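Local coordinates for lipase (Pelosinus fermentans, PDB 5AH0), which probably hydrolyses ester bonds as a zinc-containing lipase of the alpha/beta-hydrolase clan and also breaks down the polyester poly(butylene adipate-co-terephthalate), at residues Q254-F260 / P341-K345. Sequence-based numbering, arbitrary orientation.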
loop_
_atom_site.group_PDB
_atom_site.type_symbol
_atom_site.label_atom_id
_atom_site.label_comp_id
_atom_site.label_asym_id
_atom_site.label_seq_id
_atom_site.Cartn_x
_atom_site.Cartn_y
_atom_site.Cartn_z
ATOM N N GLN A 254 7.687 12.489 9.698
ATOM C CA GLN A 254 7.247 13.801 10.168
ATOM C C GLN A 254 7.224 13.870 11.687
ATOM O O GLN A 254 7.075 12.858 12.365
ATOM C CB GLN A 254 5.876 14.139 9.586
ATOM C CG GLN A 254 5.827 13.941 8.080
ATOM C CD GLN A 254 6.679 14.961 7.336
ATOM O OE1 GLN A 254 6.978 16.038 7.857
ATOM N NE2 GLN A 254 7.103 14.608 6.128
ATOM N N SER A 255 7.337 15.085 12.207
ATOM C CA SER A 255 7.471 15.320 13.639
ATOM C C SER A 255 6.174 15.128 14.403
ATOM O O SER A 255 6.187 14.713 15.560
ATOM C CB SER A 255 7.986 16.739 13.883
ATOM O OG SER A 255 9.194 16.955 13.181
ATOM N N ASP A 256 5.055 15.440 13.761
ATOM C CA ASP A 256 3.762 15.454 14.438
ATOM C C ASP A 256 2.909 14.247 14.079
ATOM O O ASP A 256 1.680 14.328 14.126
ATOM C CB ASP A 256 2.996 16.717 14.084
ATOM C CG ASP A 256 2.867 16.892 12.599
ATOM O OD1 ASP A 256 3.721 16.331 11.878
ATOM O OD2 ASP A 256 1.911 17.565 12.154
ATOM N N ILE A 257 3.556 13.157 13.671
ATOM C CA ILE A 257 2.851 11.926 13.332
ATOM C C ILE A 257 3.347 10.726 14.144
ATOM O O ILE A 257 4.543 10.436 14.168
ATOM C CB ILE A 257 3.012 11.576 11.841
ATOM C CG1 ILE A 257 2.561 12.729 10.951
ATOM C CG2 ILE A 257 2.241 10.302 11.502
ATOM C CD1 ILE A 257 2.630 12.398 9.474
ATOM N N TYR A 258 2.436 10.009 14.789
ATOM C CA TYR A 258 2.814 8.762 15.439
ATOM C C TYR A 258 3.007 7.657 14.381
ATOM O O TYR A 258 2.173 7.491 13.489
ATOM C CB TYR A 258 1.753 8.348 16.458
ATOM C CG TYR A 258 1.751 9.149 17.746
ATOM C CD1 TYR A 258 2.633 8.847 18.783
ATOM C CD2 TYR A 258 0.855 10.194 17.934
ATOM C CE1 TYR A 258 2.627 9.574 19.965
ATOM C CE2 TYR A 258 0.843 10.920 19.108
ATOM C CZ TYR A 258 1.730 10.604 20.119
ATOM O OH TYR A 258 1.718 11.329 21.290
ATOM N N TYR A 259 4.106 6.912 14.460
ATOM C CA TYR A 259 4.337 5.846 13.494
ATOM C C TYR A 259 4.350 4.475 14.169
ATOM O O TYR A 259 5.108 4.240 15.114
ATOM C CB TYR A 259 5.651 6.051 12.747
ATOM C CG TYR A 259 5.663 7.210 11.773
ATOM C CD1 TYR A 259 5.910 8.505 12.213
ATOM C CD2 TYR A 259 5.473 7.010 10.412
ATOM C CE1 TYR A 259 5.946 9.577 11.327
ATOM C CE2 TYR A 259 5.512 8.078 9.515
ATOM C CZ TYR A 259 5.752 9.358 9.980
ATOM O OH TYR A 259 5.786 10.428 9.114
ATOM N N PHE A 260 3.507 3.575 13.678
ATOM C CA PHE A 260 3.534 2.184 14.120
ATOM C C PHE A 260 3.761 1.254 12.931
ATOM O O PHE A 260 3.060 1.342 11.919
ATOM C CB PHE A 260 2.232 1.812 14.828
ATOM C CG PHE A 260 1.938 2.646 16.034
ATOM C CD1 PHE A 260 2.467 2.311 17.269
ATOM C CD2 PHE A 260 1.138 3.770 15.936
ATOM C CE1 PHE A 260 2.194 3.077 18.388
ATOM C CE2 PHE A 260 0.866 4.542 17.047
ATOM C CZ PHE A 260 1.398 4.194 18.277
ATOM N N PRO A 341 3.681 5.251 23.054
ATOM C CA PRO A 341 3.894 5.722 21.677
ATOM C C PRO A 341 4.824 6.931 21.589
ATOM O O PRO A 341 4.494 7.978 22.144
ATOM C CB PRO A 341 2.487 6.114 21.218
ATOM C CG PRO A 341 1.576 5.297 22.059
ATOM C CD PRO A 341 2.249 5.179 23.395
ATOM N N GLN A 342 5.965 6.791 20.920
ATOM C CA GLN A 342 6.854 7.934 20.725
ATOM C C GLN A 342 6.591 8.635 19.398
ATOM O O GLN A 342 6.817 8.074 18.331
ATOM C CB GLN A 342 8.318 7.511 20.809
ATOM C CG GLN A 342 8.691 6.858 22.123
ATOM C CD GLN A 342 10.132 6.406 22.149
ATOM O OE1 GLN A 342 10.460 5.385 22.751
ATOM N NE2 GLN A 342 11.009 7.175 21.509
ATOM N N ILE A 343 6.087 9.858 19.478
ATOM C CA ILE A 343 5.804 10.666 18.297
ATOM C C ILE A 343 7.078 10.955 17.497
ATOM O O ILE A 343 8.171 11.031 18.060
ATOM C CB ILE A 343 5.145 11.987 18.697
ATOM C CG1 ILE A 343 4.591 12.709 17.468
ATOM C CG2 ILE A 343 6.131 12.854 19.459
ATOM C CD1 ILE A 343 3.887 14.007 17.792
ATOM N N GLY A 344 6.940 11.083 16.180
ATOM C CA GLY A 344 8.064 11.416 15.323
ATOM C C GLY A 344 8.981 10.257 14.975
ATOM O O GLY A 344 9.849 10.394 14.120
ATOM N N LYS A 345 8.794 9.109 15.619
ATOM C CA LYS A 345 9.659 7.955 15.368
ATOM C C LYS A 345 8.825 6.722 15.035
ATOM O O LYS A 345 7.633 6.674 15.329
ATOM C CB LYS A 345 10.548 7.674 16.584
ATOM C CG LYS A 345 11.272 8.886 17.105
ATOM C CD LYS A 345 11.605 8.778 18.589
ATOM C CE LYS A 345 13.017 8.265 18.839
ATOM N NZ LYS A 345 13.441 8.532 20.256
#
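Tyr258, in an m rotamer, lays one ring face against Ile343: CB of Ile343 sits 4.0 Å from the ring centroid, a CH-pi contact. Pro341 O meets the edge of the same ring, 3.3 Å from Tyr258 CE1, and Pro341 CB packs 3.7 Å from Tyr258 CD1; Phe260, also m, brings CZ to 3.7 Å from that CB, so the proline touches both rings. Extended (tt), Ile343 carries CD1 to 3.7 Å from Asp256 CA. The carboxylate of Asp256 (p) instead forms a salt bridge with Lys128 of helix 116-129. Residues 258-260 begin a strand of the parallel sheet of the alpha/beta-hydrolase fold, and 341-345 lead into the neighbouring strand 346-348. Gly344 fits the type II turn Gln342-Lys345 with its positive phi; its N donates to Ile257 O (3.2 Å), and its CA makes a CA-H...O contact with Gln254 O (3.4 Å). Tyr259 (m) places CB 3.3 Å from Lys345 O, while its OH, accepting from Gln254 N (2.9 Å), ties the strand back to the start of the type I turn Gln254-Ile257.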